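Local coordinates for DUF416 domain-containing protein (Shewanella baltica, PDB 2Q9R) that is of unknown function, belongs to the DUF416 family, folds from helices without strands and binds benzoic acid, at residues F23-L27 and L161-L166; L77-P82 and V99-S103; V128-E133 and V149-M155. All blocks are in the same frame, centred on the assembly; numbering follows the deposited sequence. Where two conformers were deposited one is given.

In the fold
From the N terminus, helix 17-42 comes early and supplies the first half of contact 1. The second half comes much later, on helix 153-170, so contact 1 closes a loop of more than 130 residues. Contacts 2 and 3 both nest inside it. Contact 2 closes a short loop, from the end of helix 70-79 back to helix 92-111. Contact 3 follows in series and joins helix 120-136 to the end of helix 142-150, the turn after it and the start of helix 153-170. Contacts 1 and 3 therefore share helix 153-170. No two contacts touch. Contacts 1 and 2 lie on opposite sides of the chain's centre, and contact 3 lies where the second subunit packs.

Contact 1 of 3, residues F23-L27 and L161-L166; sequences FATAL and LQNSLL
F23 reaches from helix 17-42 across to Q162, L165 and L166 on helix 153-170. Its chi1 of 179° sets CG trans to the backbone N and carries the ring to the other helix. Beyond CB and CG, F23 CD2 lies 3.7 Å from L165 CD2. That methyl sits over one ring face in a CH-pi contact, 4.1 Å from the F23 ring centroid. Next, the backbone carbonyl oxygen of Q162 lies in the ring plane, 3.6 Å from F23 CE2. F23 CE2 also touches L166 CB. At the tip, F23 CZ is 3.4 Å from Q162 OE1, with ring and amide planes 63° apart. L27 fills in beside the ring. L27 CD2 packs on L165 CD2 at 3.8 Å and on L161 CD1, and L27 CD1 lies against the Q162 amide. A26 CB backs the L165 methyls. The two short helical segments run roughly antiparallel, 142° between their directions, axes 10.7 Å apart. No hydrogen bond crosses the contact. The Q162 amide is instead bonded to S121 and E158, which probably helps hold it against F23. The two helices are thus joined here by buried apolar packing, and the one polar side chain has its partners elsewhere.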
loop_
_atom_site.group_PDB
_atom_site.type_symbol
_atom_site.label_atom_id
_atom_site.label_comp_id
_atom_site.label_asym_id
_atom_site.label_seq_id
_atom_site.Cartn_x
_atom_site.Cartn_y
_atom_site.Cartn_z
ATOM N N PHE A 23 9.935 3.193 21.436
ATOM C CA PHE A 23 9.929 3.347 19.976
ATOM C C PHE A 23 9.980 1.987 19.254
ATOM O O PHE A 23 9.176 1.692 18.346
ATOM C CB PHE A 23 11.124 4.260 19.561
ATOM C CG PHE A 23 11.249 4.479 18.056
ATOM C CD1 PHE A 23 11.937 3.579 17.266
ATOM C CD2 PHE A 23 10.664 5.605 17.445
ATOM C CE1 PHE A 23 12.075 3.786 15.897
ATOM C CE2 PHE A 23 10.761 5.801 16.072
ATOM C CZ PHE A 23 11.443 4.879 15.286
ATOM N N ALA A 24 10.968 1.181 19.638
ATOM C CA ALA A 24 11.215 -0.138 19.025
ATOM C C ALA A 24 10.102 -1.152 19.348
ATOM O O ALA A 24 9.669 -1.938 18.486
ATOM C CB ALA A 24 12.616 -0.672 19.502
ATOM N N THR A 25 9.583 -1.113 20.566
ATOM C CA THR A 25 8.453 -1.977 20.936
ATOM C C THR A 25 7.247 -1.685 20.056
ATOM O O THR A 25 6.659 -2.613 19.527
ATOM C CB THR A 25 8.098 -1.821 22.397
ATOM O OG1 THR A 25 9.289 -2.134 23.138
ATOM C CG2 THR A 25 6.954 -2.786 22.857
ATOM N N ALA A 26 6.913 -0.399 19.917
ATOM C CA ALA A 26 5.794 0.034 19.066
ATOM C C ALA A 26 5.972 -0.452 17.598
ATOM O O ALA A 26 5.025 -0.939 16.955
ATOM C CB ALA A 26 5.663 1.579 19.130
ATOM N N LEU A 27 7.165 -0.266 17.039
ATOM C CA LEU A 27 7.467 -0.811 15.719
ATOM C C LEU A 27 7.338 -2.343 15.647
ATOM O O LEU A 27 6.906 -2.872 14.656
ATOM C CB LEU A 27 8.867 -0.368 15.227
ATOM C CG LEU A 27 9.047 1.105 14.853
ATOM C CD1 LEU A 27 10.388 1.306 14.162
ATOM C CD2 LEU A 27 7.833 1.684 13.993
ATOM N N LEU A 161 4.866 7.392 9.799
ATOM C CA LEU A 161 4.625 6.743 11.075
ATOM C C LEU A 161 5.885 6.747 11.966
ATOM O O LEU A 161 5.808 7.099 13.134
ATOM C CB LEU A 161 4.076 5.326 10.847
ATOM C CG LEU A 161 3.678 4.393 12.017
ATOM C CD1 LEU A 161 4.905 3.848 12.791
ATOM C CD2 LEU A 161 2.696 5.063 12.938
ATOM N N GLN A 162 7.045 6.389 11.434
ATOM C CA GLN A 162 8.265 6.429 12.256
ATOM C C GLN A 162 8.580 7.849 12.765
ATOM O O GLN A 162 9.009 8.012 13.898
ATOM C CB GLN A 162 9.480 5.869 11.503
ATOM C CG GLN A 162 9.459 4.364 11.288
ATOM C CD GLN A 162 10.827 3.770 11.263
ATOM O OE1 GLN A 162 11.722 4.231 11.984
ATOM N NE2 GLN A 162 11.020 2.728 10.422
ATOM N N ASN A 163 8.353 8.871 11.937
ATOM C CA ASN A 163 8.564 10.243 12.395
ATOM C C ASN A 163 7.599 10.691 13.475
ATOM O O ASN A 163 7.997 11.325 14.456
ATOM C CB ASN A 163 8.548 11.227 11.207
ATOM C CG ASN A 163 9.919 11.363 10.599
ATOM O OD1 ASN A 163 10.720 12.165 11.064
ATOM N ND2 ASN A 163 10.226 10.528 9.608
ATOM N N SER A 164 6.331 10.399 13.253
ATOM C CA SER A 164 5.284 10.745 14.208
ATOM C C SER A 164 5.481 10.037 15.548
ATOM O O SER A 164 5.277 10.618 16.600
ATOM C CB SER A 164 3.928 10.378 13.633
ATOM O OG SER A 164 3.560 11.316 12.645
ATOM N N LEU A 165 5.863 8.778 15.491
ATOM C CA LEU A 165 6.195 8.021 16.689
ATOM C C LEU A 165 7.388 8.654 17.420
ATOM O O LEU A 165 7.399 8.772 18.650
ATOM C CB LEU A 165 6.536 6.580 16.301
ATOM C CG LEU A 165 6.863 5.578 17.392
ATOM C CD1 LEU A 165 5.671 5.402 18.387
ATOM C CD2 LEU A 165 7.256 4.234 16.722
ATOM N N LEU A 166 8.405 9.064 16.671
ATOM C CA LEU A 166 9.584 9.660 17.297
ATOM C C LEU A 166 9.232 10.983 17.978
ATOM O O LEU A 166 9.692 11.259 19.115
ATOM C CB LEU A 166 10.698 9.880 16.275
ATOM C CG LEU A 166 12.000 10.547 16.727
ATOM C CD1 LEU A 166 12.599 9.815 17.905
ATOM C CD2 LEU A 166 12.993 10.614 15.565
#

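Contact 2 of 3, residues L77-P82 and V99-S103; sequences LEDNTP and VVAIS
L77 opens the contact by pointing at V99, I102 and S103 of helix 92-111. Its CB lies 3.4 Å from S103 OG. The side chain then forks. L77 CD2 packs on V99 CG2 at 3.7 Å. The L77 side chain crosses that of I102 at about a right angle, and its CD1 touches I102 CG2. The L77 carbonyl oxygen also meets V99 CG2. In one of its two conformers, E78 OE1 accepts a hydrogen bond from a water that also bonds to T81 OG1 and S103 OG, a link less certain than the other two. This water bridges the two segments, 2.7 Å from S103 OG, where no direct hydrogen bond joins them. N80 is the first residue to leave the helical conformation. Its side chain turns away from helix 92-111, with ND2 bonded to R76 O and OD1 to D46 N. Helix 70-79 ends at D79, and a loop leads on to helix 92-111; the contact sets the C-terminal end of one helix against the side of the next. T81 comes next, facing V99. Its OG1 donates a 2.7 Å hydrogen bond to L77 O, from 41° above the carbonyl plane, and accepts one from the water at 2.9 Å. The same OG1 rests 3.4 Å from V99 CG2. The chi1 of -56° puts OG1 beside the backbone N and CG2 anti to it; both branches touch V99, and the methyl also reaches V100 CG2. A valine in its place would probably leave L77 O without its hydroxyl partner and the water without one of its acceptors. P82 follows, with CD loosely against V99 CG1 at 4.3 Å. Its ring also packs on F38 of helix 17-42 and on F44 and F87 from loops.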
loop_
_atom_site.group_PDB
_atom_site.type_symbol
_atom_site.label_atom_id
_atom_site.label_comp_id
_atom_site.label_asym_id
_atom_site.label_seq_id
_atom_site.Cartn_x
_atom_site.Cartn_y
_atom_site.Cartn_z
ATOM N N LEU A 77 11.183 -17.975 20.248
ATOM C CA LEU A 77 11.172 -17.143 19.054
ATOM C C LEU A 77 11.975 -17.790 17.918
ATOM O O LEU A 77 11.493 -17.867 16.783
ATOM C CB LEU A 77 11.662 -15.736 19.386
ATOM C CG LEU A 77 10.650 -14.905 20.229
ATOM C CD1 LEU A 77 11.281 -13.711 20.972
ATOM C CD2 LEU A 77 9.521 -14.424 19.317
ATOM N N GLU A 78 13.181 -18.269 18.224
ATOM C CA GLU A 78 14.000 -18.875 17.189
ATOM C C GLU A 78 13.318 -20.127 16.626
ATOM O O GLU A 78 13.292 -20.296 15.409
ATOM C CB GLU A 78 15.425 -19.160 17.682
ATOM C CG GLU A 78 16.460 -19.428 16.546
ATOM C CD GLU A 78 16.633 -18.263 15.566
ATOM O OE1 GLU A 78 16.472 -17.084 15.972
ATOM O OE2 GLU A 78 16.937 -18.531 14.377
ATOM N N ASP A 79 12.719 -20.954 17.490
ATOM C CA ASP A 79 11.993 -22.150 17.044
ATOM C C ASP A 79 10.875 -21.805 16.082
ATOM O O ASP A 79 10.514 -22.598 15.225
ATOM C CB ASP A 79 11.410 -22.921 18.243
ATOM C CG ASP A 79 12.491 -23.580 19.118
ATOM O OD1 ASP A 79 13.634 -23.758 18.642
ATOM O OD2 ASP A 79 12.196 -23.902 20.289
ATOM N N ASN A 80 10.327 -20.612 16.226
ATOM C CA ASN A 80 9.254 -20.143 15.354
ATOM C C ASN A 80 9.678 -19.182 14.228
ATOM O O ASN A 80 8.834 -18.473 13.644
ATOM C CB ASN A 80 8.183 -19.488 16.233
ATOM C CG ASN A 80 7.373 -20.505 16.980
ATOM O OD1 ASN A 80 6.418 -21.035 16.446
ATOM N ND2 ASN A 80 7.784 -20.817 18.205
ATOM N N THR A 81 10.973 -19.139 13.949
ATOM C CA THR A 81 11.484 -18.281 12.900
ATOM C C THR A 81 11.626 -19.172 11.664
ATOM O O THR A 81 12.354 -20.167 11.701
ATOM C CB THR A 81 12.817 -17.677 13.263
ATOM O OG1 THR A 81 12.701 -16.958 14.500
ATOM C CG2 THR A 81 13.303 -16.702 12.118
ATOM N N PRO A 82 10.910 -18.840 10.581
ATOM C CA PRO A 82 11.013 -19.706 9.409
ATOM C C PRO A 82 12.322 -19.520 8.582
ATOM O O PRO A 82 13.040 -18.495 8.690
ATOM C CB PRO A 82 9.780 -19.316 8.583
ATOM C CG PRO A 82 9.597 -17.854 8.892
ATOM C CD PRO A 82 9.999 -17.704 10.352
ATOM N N VAL A 99 9.591 -11.680 13.530
ATOM C CA VAL A 99 10.080 -12.463 14.698
ATOM C C VAL A 99 11.526 -12.053 15.011
ATOM O O VAL A 99 11.895 -11.865 16.205
ATOM C CB VAL A 99 9.809 -14.028 14.525
ATOM C CG1 VAL A 99 10.384 -14.563 13.234
ATOM C CG2 VAL A 99 10.319 -14.835 15.729
ATOM N N VAL A 100 12.330 -11.791 13.976
ATOM C CA VAL A 100 13.737 -11.426 14.212
ATOM C C VAL A 100 13.868 -10.043 14.910
ATOM O O VAL A 100 14.744 -9.833 15.777
ATOM C CB VAL A 100 14.589 -11.497 12.907
ATOM C CG1 VAL A 100 15.902 -10.757 13.064
ATOM C CG2 VAL A 100 14.819 -12.976 12.454
ATOM N N ALA A 101 12.994 -9.118 14.564
ATOM C CA ALA A 101 12.895 -7.822 15.293
ATOM C C ALA A 101 12.627 -7.983 16.790
ATOM O O ALA A 101 13.240 -7.338 17.617
ATOM C CB ALA A 101 11.799 -6.953 14.664
ATOM N N ILE A 102 11.660 -8.827 17.119
ATOM C CA ILE A 102 11.308 -9.058 18.500
ATOM C C ILE A 102 12.488 -9.704 19.199
ATOM O O ILE A 102 12.860 -9.277 20.311
ATOM C CB ILE A 102 10.018 -9.913 18.633
ATOM C CG1 ILE A 102 8.836 -9.125 18.047
ATOM C CG2 ILE A 102 9.779 -10.249 20.092
ATOM C CD1 ILE A 102 7.583 -9.966 17.708
ATOM N N SER A 103 13.112 -10.682 18.548
ATOM C CA SER A 103 14.278 -11.331 19.134
ATOM C C SER A 103 15.412 -10.337 19.374
ATOM O O SER A 103 16.034 -10.359 20.422
ATOM C CB SER A 103 14.794 -12.462 18.250
ATOM O OG SER A 103 13.808 -13.451 18.020
HETATM O O HOH W 1 14.229 -14.847 15.690
#

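Contact 3 of 3, residues V128-E133 and V149-M155; sequences VANYIE and VFAHEVM. With BEZ (benzoic acid), chain E.
I132 packs its CG2 methyl over one face of the H152 ring in a CH-pi contact, 3.6 Å from the imidazole centroid and only 5° off the ring normal. A chi1 of -67° sets CG2 anti to the backbone N, over the imidazole, and turns CG1 to the apolar side. There I132 CD1 touches H152 CB at 3.6 Å and V149 CG1 at 3.7 Å, and also packs on V154 CG1 and M155 CB. One turn back, V128 CG1 and V154 CG1 meet tip to tip at 3.8 Å. The selenomethionine M155 bends so that CE lies 3.7 Å from A129 N. At the ring edge, H152 NE2 gives benzoic acid O1 a nearly straight hydrogen bond, 2.6 Å long at 174°. The benzoic acid is also bonded to S136 OG. Further out, H152 ND1 donates to F148 O and makes only a weak bond to V149 O. F148 also packs on the H152 ring edge-to-face. H152 is the N-cap of helix 153-170. The second subunit also reaches this turn: its I197 packs on H152, and A151 and E153 make backbone hydrogen bonds to it. Y131 lines a benzoic acid pocket and packs on H152 of the second subunit. With bonds at both nitrogens and a methyl over one face, the imidazole is probably fixed in rotation, its NE2 directed at the ligand's carboxylic group.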
loop_
_atom_site.group_PDB
_atom_site.type_symbol
_atom_site.label_atom_id
_atom_site.label_comp_id
_atom_site.label_asym_id
_atom_site.label_seq_id
_atom_site.Cartn_x
_atom_site.Cartn_y
_atom_site.Cartn_z
ATOM N N VAL A 128 9.794 -2.842 4.284
ATOM C CA VAL A 128 8.956 -2.093 3.305
ATOM C C VAL A 128 9.666 -1.895 1.946
ATOM O O VAL A 128 9.075 -2.117 0.885
ATOM C CB VAL A 128 8.526 -0.752 3.863
ATOM C CG1 VAL A 128 7.623 -0.022 2.807
ATOM C CG2 VAL A 128 7.799 -0.977 5.178
ATOM N N ALA A 129 10.933 -1.501 1.968
ATOM C CA ALA A 129 11.674 -1.380 0.699
ATOM C C ALA A 129 11.759 -2.715 -0.038
ATOM O O ALA A 129 11.676 -2.738 -1.252
ATOM C CB ALA A 129 13.047 -0.831 0.943
ATOM N N ASN A 130 11.939 -3.819 0.691
ATOM C CA ASN A 130 12.146 -5.131 0.072
ATOM C C ASN A 130 10.875 -5.601 -0.595
ATOM O O ASN A 130 10.913 -6.169 -1.690
ATOM C CB ASN A 130 12.582 -6.186 1.090
ATOM C CG ASN A 130 13.989 -6.009 1.554
ATOM O OD1 ASN A 130 14.811 -5.355 0.901
ATOM N ND2 ASN A 130 14.286 -6.575 2.707
ATOM N N TYR A 131 9.753 -5.308 0.056
ATOM C CA TYR A 131 8.421 -5.559 -0.483
ATOM C C TYR A 131 8.226 -4.839 -1.804
ATOM O O TYR A 131 7.855 -5.461 -2.788
ATOM C CB TYR A 131 7.344 -5.136 0.522
ATOM C CG TYR A 131 5.932 -5.393 0.051
ATOM C CD1 TYR A 131 5.418 -6.668 0.057
ATOM C CD2 TYR A 131 5.112 -4.362 -0.402
ATOM C CE1 TYR A 131 4.146 -6.919 -0.383
ATOM C CE2 TYR A 131 3.813 -4.607 -0.844
ATOM C CZ TYR A 131 3.346 -5.898 -0.812
ATOM O OH TYR A 131 2.093 -6.231 -1.223
ATOM N N ILE A 132 8.515 -3.535 -1.819
ATOM C CA ILE A 132 8.413 -2.711 -3.033
ATOM C C ILE A 132 9.375 -3.198 -4.096
ATOM O O ILE A 132 8.996 -3.360 -5.261
ATOM C CB ILE A 132 8.711 -1.252 -2.733
ATOM C CG1 ILE A 132 7.605 -0.653 -1.842
ATOM C CG2 ILE A 132 8.899 -0.454 -4.048
ATOM C CD1 ILE A 132 7.931 0.683 -1.215
ATOM N N GLU A 133 10.605 -3.479 -3.684
ATOM C CA GLU A 133 11.660 -3.872 -4.635
ATOM C C GLU A 133 11.477 -5.303 -5.166
ATOM O O GLU A 133 11.891 -5.599 -6.289
ATOM C CB GLU A 133 13.057 -3.660 -4.046
ATOM C CG GLU A 133 13.544 -2.215 -4.016
ATOM C CD GLU A 133 14.631 -1.994 -2.967
ATOM O OE1 GLU A 133 15.291 -2.962 -2.576
ATOM O OE2 GLU A 133 14.813 -0.879 -2.464
ATOM N N VAL A 149 11.451 4.144 -4.703
ATOM C CA VAL A 149 10.828 3.492 -3.550
ATOM C C VAL A 149 9.840 4.450 -2.846
ATOM O O VAL A 149 8.700 4.065 -2.506
ATOM C CB VAL A 149 11.900 2.928 -2.589
ATOM C CG1 VAL A 149 11.249 2.316 -1.355
ATOM C CG2 VAL A 149 12.775 1.865 -3.320
ATOM N N PHE A 150 10.230 5.707 -2.657
ATOM C CA PHE A 150 9.354 6.641 -1.944
ATOM C C PHE A 150 8.154 7.106 -2.752
ATOM O O PHE A 150 7.275 7.766 -2.198
ATOM C CB PHE A 150 10.125 7.841 -1.365
ATOM C CG PHE A 150 10.786 7.535 -0.054
ATOM C CD1 PHE A 150 12.010 6.855 -0.025
ATOM C CD2 PHE A 150 10.179 7.870 1.154
ATOM C CE1 PHE A 150 12.635 6.536 1.168
ATOM C CE2 PHE A 150 10.804 7.539 2.369
ATOM C CZ PHE A 150 12.041 6.864 2.367
ATOM N N ALA A 151 8.088 6.769 -4.044
ATOM C CA ALA A 151 6.904 7.072 -4.845
ATOM C C ALA A 151 5.770 6.123 -4.483
ATOM O O ALA A 151 4.683 6.239 -5.024
ATOM C CB ALA A 151 7.221 6.925 -6.303
ATOM N N HIS A 152 6.046 5.144 -3.616
ATOM C CA HIS A 152 5.049 4.162 -3.234
ATOM C C HIS A 152 4.471 4.544 -1.881
ATOM O O HIS A 152 5.196 4.744 -0.954
ATOM C CB HIS A 152 5.688 2.793 -3.116
ATOM C CG HIS A 152 6.124 2.210 -4.427
ATOM N ND1 HIS A 152 7.176 2.726 -5.150
ATOM C CD2 HIS A 152 5.664 1.148 -5.132
ATOM C CE1 HIS A 152 7.308 2.038 -6.269
ATOM N NE2 HIS A 152 6.408 1.074 -6.283
ATOM N N GLU A 153 3.156 4.644 -1.794
ATOM C CA GLU A 153 2.519 5.165 -0.586
ATOM C C GLU A 153 2.892 4.410 0.705
ATOM O O GLU A 153 3.038 5.018 1.777
ATOM C CB GLU A 153 1.009 5.179 -0.793
ATOM C CG GLU A 153 0.216 5.896 0.284
ATOM C CD GLU A 153 0.368 7.401 0.269
ATOM O OE1 GLU A 153 0.935 7.976 -0.695
ATOM O OE2 GLU A 153 -0.109 8.028 1.241
ATOM N N VAL A 154 3.051 3.099 0.615
ATOM C CA VAL A 154 3.437 2.330 1.783
ATOM C C VAL A 154 4.782 2.803 2.374
ATOM O O VAL A 154 4.950 2.810 3.596
ATOM C CB VAL A 154 3.434 0.819 1.446
ATOM C CG1 VAL A 154 4.617 0.455 0.584
ATOM C CG2 VAL A 154 3.361 -0.028 2.672
HETATM N N MSE A 155 5.741 3.205 1.529
HETATM C CA MSE A 155 6.999 3.690 2.079
HETATM C C MSE A 155 6.836 5.082 2.702
HETATM O O MSE A 155 7.437 5.394 3.738
HETATM C CB MSE A 155 8.131 3.732 1.057
HETATM C CG MSE A 155 9.434 4.282 1.668
HETATM SE SE MSE A 155 10.113 3.230 3.153
HETATM C CE MSE A 155 10.651 2.181 1.981
HETATM C C BEZ E . 6.325 -0.613 -9.442
HETATM O O1 BEZ E . 5.984 -0.574 -8.217
HETATM O O2 BEZ E . 7.220 -1.401 -9.877
HETATM C C1 BEZ E . 5.667 0.312 -10.408
HETATM C C2 BEZ E . 6.422 0.911 -11.445
HETATM C C3 BEZ E . 5.773 1.776 -12.324
HETATM C C4 BEZ E . 4.411 2.027 -12.183
HETATM C C5 BEZ E . 3.680 1.431 -11.154
HETATM C C6 BEZ E . 4.307 0.550 -10.256
#